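Local coordinates for DMATS type aromatic prenyltransferase (Streptomyces coelicolor, PDB 6ZS0), which probably catalyses transfer of a dimethylallyl group to C5 of the tryptophan indole, as a 5-dimethylallyltryptophan synthase of the ABBA-barrel prenyltransferases, at residues K204-H209 with T272-V277; L57-T62 with D250-Q255. All blocks are in the same frame, centred on the assembly; numbering follows the deposited sequence.

Interaction 1 of 2, residues K204-H209 with T272-V277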
ATOM      1  N   LYS A 204      -2.435   9.767   8.247  0.61 22.06           N
ATOM      2  CA  LYS A 204      -1.877   9.848   6.883  0.61 21.73           C
ATOM      3  C   LYS A 204      -3.013  10.207   5.930  0.61 20.74           C
ATOM      4  O   LYS A 204      -4.037   9.502   5.949  0.61 20.48           O
ATOM      5  CB  LYS A 204      -1.223   8.516   6.516  0.61 22.43           C
ATOM      6  CG  LYS A 204      -0.056   8.110   7.409  0.61 23.82           C
ATOM      7  CD  LYS A 204       0.440   6.689   7.151  0.61 24.07           C
ATOM      8  CE  LYS A 204       1.943   6.554   7.330  0.61 25.31           C
ATOM      9  NZ  LYS A 204       2.690   7.101   6.171  0.61 25.78           N
ATOM     10  N   VAL A 205      -2.861  11.290   5.170  1.00 19.74           N
ATOM     11  CA  VAL A 205      -3.863  11.708   4.162  1.00 19.13           C
ATOM     12  C   VAL A 205      -3.262  11.462   2.789  1.00 17.53           C
ATOM     13  O   VAL A 205      -2.148  11.910   2.538  1.00 16.90           O
ATOM     14  CB  VAL A 205      -4.298  13.177   4.310  1.00 20.04           C
ATOM     15  CG1 VAL A 205      -5.417  13.528   3.338  1.00 20.70           C
ATOM     16  CG2 VAL A 205      -4.735  13.491   5.736  1.00 20.96           C
ATOM     17  N   TYR A 206      -3.975  10.736   1.946  1.00 16.67           N
ATOM     18  CA  TYR A 206      -3.555  10.455   0.560  1.00 16.59           C
ATOM     19  C   TYR A 206      -4.308  11.376  -0.387  1.00 17.03           C
ATOM     20  O   TYR A 206      -5.531  11.577  -0.209  1.00 17.53           O
ATOM     21  CB  TYR A 206      -3.788   8.995   0.195  1.00 16.34           C
ATOM     22  CG  TYR A 206      -2.860   8.032   0.860  1.00 16.30           C
ATOM     23  CD1 TYR A 206      -2.962   7.759   2.207  1.00 17.02           C
ATOM     24  CD2 TYR A 206      -1.869   7.392   0.130  1.00 16.57           C
ATOM     25  CE1 TYR A 206      -2.097   6.870   2.821  1.00 17.78           C
ATOM     26  CE2 TYR A 206      -1.032   6.463   0.723  1.00 17.18           C
ATOM     27  CZ  TYR A 206      -1.143   6.211   2.073  1.00 17.94           C
ATOM     28  OH  TYR A 206      -0.299   5.338   2.709  1.00 21.44           O
ATOM     29  N   LEU A 207      -3.593  11.919  -1.374  1.00 16.82           N
ATOM     30  CA  LEU A 207      -4.164  12.737  -2.452  1.00 17.96           C
ATOM     31  C   LEU A 207      -3.937  12.024  -3.772  1.00 17.36           C
ATOM     32  O   LEU A 207      -2.840  11.476  -3.961  1.00 16.45           O
ATOM     33  CB  LEU A 207      -3.476  14.110  -2.489  1.00 19.09           C
ATOM     34  CG  LEU A 207      -4.012  15.178  -1.533  1.00 21.39           C
ATOM     35  CD1 LEU A 207      -4.012  14.720  -0.115  1.00 22.02           C
ATOM     36  CD2 LEU A 207      -3.177  16.447  -1.651  1.00 22.47           C
ATOM     37  N   ARG A 208      -4.916  12.103  -4.656  1.00 17.70           N
ATOM     38  CA  ARG A 208      -4.805  11.678  -6.071  0.55 17.80           C
ATOM     39  C   ARG A 208      -4.267  12.860  -6.887  1.00 17.53           C
ATOM     40  O   ARG A 208      -4.716  14.000  -6.625  1.00 18.20           O
ATOM     41  CB  ARG A 208      -6.187  11.266  -6.576  0.55 19.39           C
ATOM     42  CG  ARG A 208      -6.179  10.384  -7.818  0.55 20.48           C
ATOM     43  CD  ARG A 208      -7.590   9.943  -8.208  0.55 22.26           C
ATOM     44  NE  ARG A 208      -8.551  10.118  -7.120  0.55 23.99           N
ATOM     45  CZ  ARG A 208      -9.054   9.155  -6.335  0.55 24.88           C
ATOM     46  NH1 ARG A 208      -9.878   9.493  -5.363  0.55 25.25           N
ATOM     47  NH2 ARG A 208      -8.743   7.874  -6.512  0.55 25.44           N
ATOM     48  N   HIS A 209      -3.381  12.605  -7.837  1.00 16.52           N
ATOM     49  CA  HIS A 209      -2.825  13.680  -8.708  1.00 16.95           C
ATOM     50  C   HIS A 209      -2.949  13.230 -10.150  1.00 17.21           C
ATOM     51  O   HIS A 209      -2.198  12.374 -10.575  1.00 17.31           O
ATOM     52  CB  HIS A 209      -1.383  14.010  -8.327  1.00 16.23           C
ATOM     53  CG  HIS A 209      -1.226  14.474  -6.924  1.00 16.41           C
ATOM     54  ND1 HIS A 209      -1.653  15.724  -6.497  1.00 16.62           N
ATOM     55  CD2 HIS A 209      -0.725  13.844  -5.832  1.00 15.99           C
ATOM     56  CE1 HIS A 209      -1.421  15.831  -5.210  1.00 17.05           C
ATOM     57  NE2 HIS A 209      -0.863  14.693  -4.782  1.00 16.37           N
ATOM     58  N   THR A 272       5.157  11.229   1.020  1.00 20.73           N
ATOM     59  CA  THR A 272       5.530  10.144   0.087  1.00 19.72           C
ATOM     60  C   THR A 272       4.894  10.424  -1.268  1.00 18.64           C
ATOM     61  O   THR A 272       3.692  10.844  -1.303  1.00 18.13           O
ATOM     62  CB  THR A 272       5.112   8.762   0.610  1.00 19.61           C
ATOM     63  OG1 THR A 272       5.723   8.559   1.891  1.00 20.58           O
ATOM     64  CG2 THR A 272       5.504   7.654  -0.349  1.00 19.53           C
ATOM     65  N   LEU A 273       5.668  10.233  -2.337  1.00 17.82           N
ATOM     66  CA  LEU A 273       5.140  10.234  -3.724  1.00 17.50           C
ATOM     67  C   LEU A 273       5.124   8.822  -4.297  1.00 16.91           C
ATOM     68  O   LEU A 273       6.154   8.145  -4.229  1.00 16.71           O
ATOM     69  CB  LEU A 273       5.992  11.143  -4.606  1.00 17.92           C
ATOM     70  CG  LEU A 273       5.510  11.274  -6.051  1.00 18.16           C
ATOM     71  CD1 LEU A 273       4.195  12.007  -6.125  1.00 18.32           C
ATOM     72  CD2 LEU A 273       6.538  12.008  -6.900  1.00 18.74           C
ATOM     73  N   TYR A 274       3.958   8.398  -4.793  1.00 16.50           N
ATOM     74  CA  TYR A 274       3.700   7.055  -5.370  1.00 16.74           C
ATOM     75  C   TYR A 274       3.509   7.202  -6.883  1.00 16.62           C
ATOM     76  O   TYR A 274       2.632   7.987  -7.334  1.00 16.10           O
ATOM     77  CB  TYR A 274       2.438   6.428  -4.772  1.00 17.07           C
ATOM     78  CG  TYR A 274       2.430   6.284  -3.266  1.00 17.82           C
ATOM     79  CD1 TYR A 274       2.759   5.080  -2.648  1.00 18.20           C
ATOM     80  CD2 TYR A 274       2.075   7.351  -2.459  1.00 18.18           C
ATOM     81  CE1 TYR A 274       2.762   4.961  -1.257  1.00 18.62           C
ATOM     82  CE2 TYR A 274       2.037   7.237  -1.078  1.00 18.49           C
ATOM     83  CZ  TYR A 274       2.409   6.056  -0.471  1.00 18.67           C
ATOM     84  OH  TYR A 274       2.414   5.962   0.900  1.00 20.12           O
ATOM     85  N   ILE A 275       4.311   6.488  -7.654  1.00 16.77           N
ATOM     86  CA  ILE A 275       4.182   6.428  -9.129  1.00 17.02           C
ATOM     87  C   ILE A 275       3.749   5.017  -9.531  1.00 16.50           C
ATOM     88  O   ILE A 275       4.443   4.051  -9.232  1.00 16.04           O
ATOM     89  CB  ILE A 275       5.508   6.836  -9.800  1.00 18.12           C
ATOM     90  CG1 ILE A 275       6.003   8.221  -9.364  1.00 19.08           C
ATOM     91  CG2 ILE A 275       5.381   6.732 -11.305  1.00 18.12           C
ATOM     92  CD1 ILE A 275       5.090   9.327  -9.634  1.00 19.77           C
ATOM     93  N   PRO A 276       2.628   4.876 -10.270  1.00 16.10           N
ATOM     94  CA  PRO A 276       2.161   3.573 -10.761  1.00 15.95           C
ATOM     95  C   PRO A 276       3.009   3.098 -11.956  1.00 15.91           C
ATOM     96  O   PRO A 276       2.543   3.080 -13.104  1.00 15.65           O
ATOM     97  CB  PRO A 276       0.703   3.855 -11.119  1.00 15.98           C
ATOM     98  CG  PRO A 276       0.699   5.291 -11.523  1.00 16.19           C
ATOM     99  CD  PRO A 276       1.709   5.964 -10.618  1.00 16.14           C
ATOM    100  N   VAL A 277       4.217   2.643 -11.634  1.00 15.96           N
ATOM    101  CA  VAL A 277       5.260   2.323 -12.656  1.00 16.30           C
ATOM    102  C   VAL A 277       4.732   1.262 -13.632  1.00 16.23           C
ATOM    103  O   VAL A 277       5.146   1.283 -14.788  1.00 16.03           O
ATOM    104  CB  VAL A 277       6.570   1.881 -11.986  1.00 16.77           C
ATOM    105  CG1 VAL A 277       6.413   0.642 -11.172  1.00 16.76           C
ATOM    106  CG2 VAL A 277       7.692   1.683 -12.998  1.00 17.23           C
TER
HETATM  107  O   HOH W   1       0.753   3.299   1.264  1.00 46.67           O
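Tyr206 and Tyr274 meet at the phenol ends of their side chains, which cross at about a right angle. The nearest carbons are the two CE2 atoms: CE2 of Tyr206 lies 3.6 Å from CE2 of Tyr274. The same Tyr206 CE2 is 3.5 Å from the hydroxyl oxygen, OH, of Tyr274. The ring planes are inclined by 33° with centroids 5.6 Å apart, an oblique pairing. A water joins the hydroxyls, 2.7 Å from Tyr206 OH and 3.2 Å from Tyr274 OH, giving both buried polar ends a hydrogen-bonding partner. Replacing Tyr206 with a leucine would probably leave this water without one of its two phenol partners and Tyr274 without the ring carbon packed against its CE2.

Strands 202-209 and 270-275 belong to the closed antiparallel barrel of the ABBA fold, and strand 254-260 runs between them. Tyrosine suits this arrangement because a long, rigid side chain can reach across the intervening strand and carry a hydroxyl at its own tip. Cys257 of that strand touches both tyrosine side chains. In Tyr206, CG stands anti to the carbonyl carbon (chi1 -71°), which sends the ring off its strand to the meeting point. Thr272, two residues before Tyr274 on the same strand, lays its CG2 methyl 3.4 Å above the plane of the Tyr274 ring, toward the rim. Farther out, Phe190 meets Tyr206 edge-to-face, and Ala328 of strand 324-332 packs against Tyr274.

Interaction 2 of 2, residues L57-T62 with D250-Q255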
ATOM      1  N   LEU A  57      -8.123  -3.550  -4.358  1.00 18.79           N
ATOM      2  CA  LEU A  57      -6.796  -3.618  -3.700  1.00 16.43           C
ATOM      3  C   LEU A  57      -5.704  -3.898  -4.744  1.00 15.64           C
ATOM      4  O   LEU A  57      -4.624  -3.366  -4.600  1.00 15.56           O
ATOM      5  CB  LEU A  57      -6.799  -4.672  -2.599  1.00 15.80           C
ATOM      6  CG  LEU A  57      -5.649  -4.556  -1.616  1.00 15.14           C
ATOM      7  CD1 LEU A  57      -6.109  -4.963  -0.226  1.00 14.88           C
ATOM      8  CD2 LEU A  57      -4.478  -5.427  -2.037  1.00 15.27           C
ATOM      9  N   SER A  58      -5.974  -4.695  -5.779  1.00 14.95           N
ATOM     10  CA  SER A  58      -4.988  -4.972  -6.865  1.00 14.73           C
ATOM     11  C   SER A  58      -5.719  -5.094  -8.202  1.00 14.72           C
ATOM     12  O   SER A  58      -6.924  -5.323  -8.204  1.00 14.58           O
ATOM     13  CB  SER A  58      -4.188  -6.208  -6.572  1.00 14.72           C
ATOM     14  OG  SER A  58      -5.022  -7.359  -6.606  1.00 14.82           O
ATOM     15  N   ASP A  59      -5.003  -4.951  -9.327  1.00 15.09           N
ATOM     16  CA  ASP A  59      -5.602  -4.938 -10.674  1.00 15.78           C
ATOM     17  C   ASP A  59      -6.329  -6.244 -10.944  1.00 15.49           C
ATOM     18  O   ASP A  59      -7.375  -6.212 -11.605  1.00 15.96           O
ATOM     19  CB  ASP A  59      -4.573  -4.693 -11.766  1.00 16.35           C
ATOM     20  CG  ASP A  59      -4.104  -3.253 -11.835  1.00 17.22           C
ATOM     21  OD1 ASP A  59      -4.328  -2.493 -10.839  1.00 18.63           O
ATOM     22  OD2 ASP A  59      -3.566  -2.887 -12.891  1.00 17.59           O
ATOM     23  N   ASP A  60      -5.805  -7.371 -10.460  1.00 15.03           N
ATOM     24  CA  ASP A  60      -6.448  -8.676 -10.767  1.00 15.31           C
ATOM     25  C   ASP A  60      -7.381  -9.113  -9.626  1.00 15.02           C
ATOM     26  O   ASP A  60      -7.861 -10.251  -9.685  1.00 15.62           O
ATOM     27  CB  ASP A  60      -5.433  -9.751 -11.119  1.00 15.47           C
ATOM     28  CG  ASP A  60      -4.676 -10.343  -9.944  1.00 15.38           C
ATOM     29  OD1 ASP A  60      -4.762  -9.780  -8.832  1.00 15.29           O
ATOM     30  OD2 ASP A  60      -3.985 -11.353 -10.194  1.00 16.06           O
ATOM     31  N   HIS A  61      -7.625  -8.253  -8.659  1.00 14.51           N
ATOM     32  CA  HIS A  61      -8.612  -8.457  -7.568  1.00 14.55           C
ATOM     33  C   HIS A  61      -8.079  -9.469  -6.561  1.00 13.92           C
ATOM     34  O   HIS A  61      -8.911 -10.006  -5.797  1.00 14.24           O
ATOM     35  CB  HIS A  61      -9.970  -8.859  -8.109  1.00 15.56           C
ATOM     36  CG  HIS A  61     -10.436  -7.929  -9.173  1.00 16.27           C
ATOM     37  ND1 HIS A  61     -10.684  -6.593  -8.919  1.00 17.06           N
ATOM     38  CD2 HIS A  61     -10.611  -8.105 -10.501  1.00 17.47           C
ATOM     39  CE1 HIS A  61     -11.086  -6.021 -10.060  1.00 17.32           C
ATOM     40  NE2 HIS A  61     -11.054  -6.910 -11.016  1.00 17.63           N
ATOM     41  N   THR A  62      -6.769  -9.707  -6.503  1.00 13.12           N
ATOM     42  CA  THR A  62      -6.204 -10.421  -5.330  1.00 12.66           C
ATOM     43  C   THR A  62      -6.325  -9.505  -4.117  1.00 12.22           C
ATOM     44  O   THR A  62      -5.907  -8.355  -4.172  1.00 11.98           O
ATOM     45  CB  THR A  62      -4.752 -10.838  -5.538  1.00 12.57           C
ATOM     46  OG1 THR A  62      -4.605 -11.576  -6.754  1.00 13.10           O
ATOM     47  CG2 THR A  62      -4.264 -11.684  -4.383  1.00 12.44           C
ATOM     48  N   ASP A 250       0.378  10.020 -17.933  1.00 20.36           N
ATOM     49  CA  ASP A 250      -0.834   9.784 -18.734  1.00 19.89           C
ATOM     50  C   ASP A 250      -1.457   8.414 -18.473  1.00 18.92           C
ATOM     51  O   ASP A 250      -2.405   8.117 -19.149  1.00 18.75           O
ATOM     52  CB  ASP A 250      -0.534   9.963 -20.211  1.00 20.59           C
ATOM     53  CG  ASP A 250       0.633   9.140 -20.721  1.00 21.02           C
ATOM     54  OD1 ASP A 250       0.940   9.313 -21.926  1.00 22.15           O
ATOM     55  OD2 ASP A 250       1.160   8.317 -19.980  1.00 20.85           O
ATOM     56  N   GLY A 251      -1.009   7.698 -17.455  1.00 18.00           N
ATOM     57  CA  GLY A 251      -1.668   6.453 -17.015  1.00 17.61           C
ATOM     58  C   GLY A 251      -2.567   6.719 -15.815  1.00 17.46           C
ATOM     59  O   GLY A 251      -3.182   7.801 -15.728  1.00 16.95           O
ATOM     60  N   ARG A 252      -2.725   5.742 -14.946  1.00 17.43           N
ATOM     61  CA  ARG A 252      -3.569   5.964 -13.761  1.00 17.91           C
ATOM     62  C   ARG A 252      -2.889   7.022 -12.895  1.00 18.13           C
ATOM     63  O   ARG A 252      -1.695   7.267 -13.016  1.00 17.62           O
ATOM     64  CB  ARG A 252      -3.759   4.656 -12.998  1.00 17.84           C
ATOM     65  CG  ARG A 252      -2.613   4.314 -12.073  1.00 18.04           C
ATOM     66  CD  ARG A 252      -2.778   2.932 -11.460  1.00 18.16           C
ATOM     67  NE  ARG A 252      -2.608   1.930 -12.497  1.00 18.31           N
ATOM     68  CZ  ARG A 252      -2.900   0.639 -12.369  1.00 18.55           C
ATOM     69  NH1 ARG A 252      -2.673  -0.192 -13.381  1.00 18.38           N
ATOM     70  NH2 ARG A 252      -3.399   0.186 -11.227  1.00 18.88           N
ATOM     71  N   PRO A 253      -3.657   7.689 -12.020  1.00 19.17           N
ATOM     72  CA  PRO A 253      -3.133   8.820 -11.263  1.00 19.66           C
ATOM     73  C   PRO A 253      -1.996   8.430 -10.301  1.00 19.26           C
ATOM     74  O   PRO A 253      -1.945   7.326  -9.757  1.00 19.34           O
ATOM     75  CB  PRO A 253      -4.379   9.307 -10.482  1.00 20.15           C
ATOM     76  CG  PRO A 253      -5.563   8.749 -11.212  1.00 20.87           C
ATOM     77  CD  PRO A 253      -5.065   7.429 -11.754  1.00 20.19           C
ATOM     78  N   ALA A 254      -1.045   9.327 -10.130  1.00 18.39           N
ATOM     79  CA  ALA A 254      -0.051   9.296  -9.065  1.00 18.10           C
ATOM     80  C   ALA A 254      -0.776   9.627  -7.759  1.00 17.75           C
ATOM     81  O   ALA A 254      -1.886  10.177  -7.804  1.00 16.80           O
ATOM     82  CB  ALA A 254       1.112  10.215  -9.322  1.00 18.49           C
ATOM     83  N   GLN A 255      -0.147   9.325  -6.648  1.00 17.90           N
ATOM     84  CA  GLN A 255      -0.698   9.644  -5.313  1.00 18.57           C
ATOM     85  C   GLN A 255       0.397  10.258  -4.482  1.00 18.45           C
ATOM     86  O   GLN A 255       1.605   9.954  -4.704  1.00 18.15           O
ATOM     87  CB  GLN A 255      -1.308   8.416  -4.626  1.00 19.34           C
ATOM     88  CG  GLN A 255      -2.511   7.869  -5.367  1.00 20.28           C
ATOM     89  CD  GLN A 255      -3.161   6.738  -4.609  1.00 21.48           C
ATOM     90  OE1 GLN A 255      -3.179   6.720  -3.374  1.00 22.14           O
ATOM     91  NE2 GLN A 255      -3.775   5.836  -5.355  1.00 23.18           N
TER
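The carboxylate of Asp59 and the guanidinium of Arg252 meet edge to edge, their planes only 6° apart, so the contact is made at the rims of the two flat groups and not over their faces. Arg252 presents its end-on edge: NH2 donates to Asp59 OD1 at 2.9 Å, and NH1 donates to Asp59 OD2, also at 2.9 Å. Both bonds are nearly straight, at 170° and 169°, and each oxygen accepts through its syn lone pair. This two-pronged salt bridge resists rotation of either group. Arginine suits the place because its planar head can match both carboxylate oxygens, while its bend at chi3 turns that head toward Asp59. A second carboxylate, Asp279, also pairs with NH1, so the cationic head is shared between two acids.

Asp59 is carried at the second position of a type I beta turn, Ser58 to His61, closed by His61 N to Ser58 O at 3.0 Å. Next to it, Asp60 OD1 accepts from Thr62 N at 3.1 Å and from Thr62 OG1 at 2.8 Å, both on one face of its carboxylate, while Ser58 OG donates to Thr62 O. The arrangement is a bidentate surface salt bridge, joining an Asx-turn loop ahead of strand 64-70 to the loop that leads into barrel strand 254-260.

Interaction 1 is buried, whereas interaction 2 lies at the surface, with their centres about 11 Å apart. Aromatic packing and a shared water suit the first place; opposite full charges paired directly suit the second. Strand 254-260 connects them: it lies between the two strands that interaction 1 joins, and its start belongs to 250-255. Probable backbone hydrogen bonds tie it to either neighbour, from His209 N to Ala254 O and from Tyr274 N to Gln255 O. Interaction 1 thus links next-but-one strands of one barrel, while interaction 2 brings in the distant loop 57-62, 188 residues away at the closest ends.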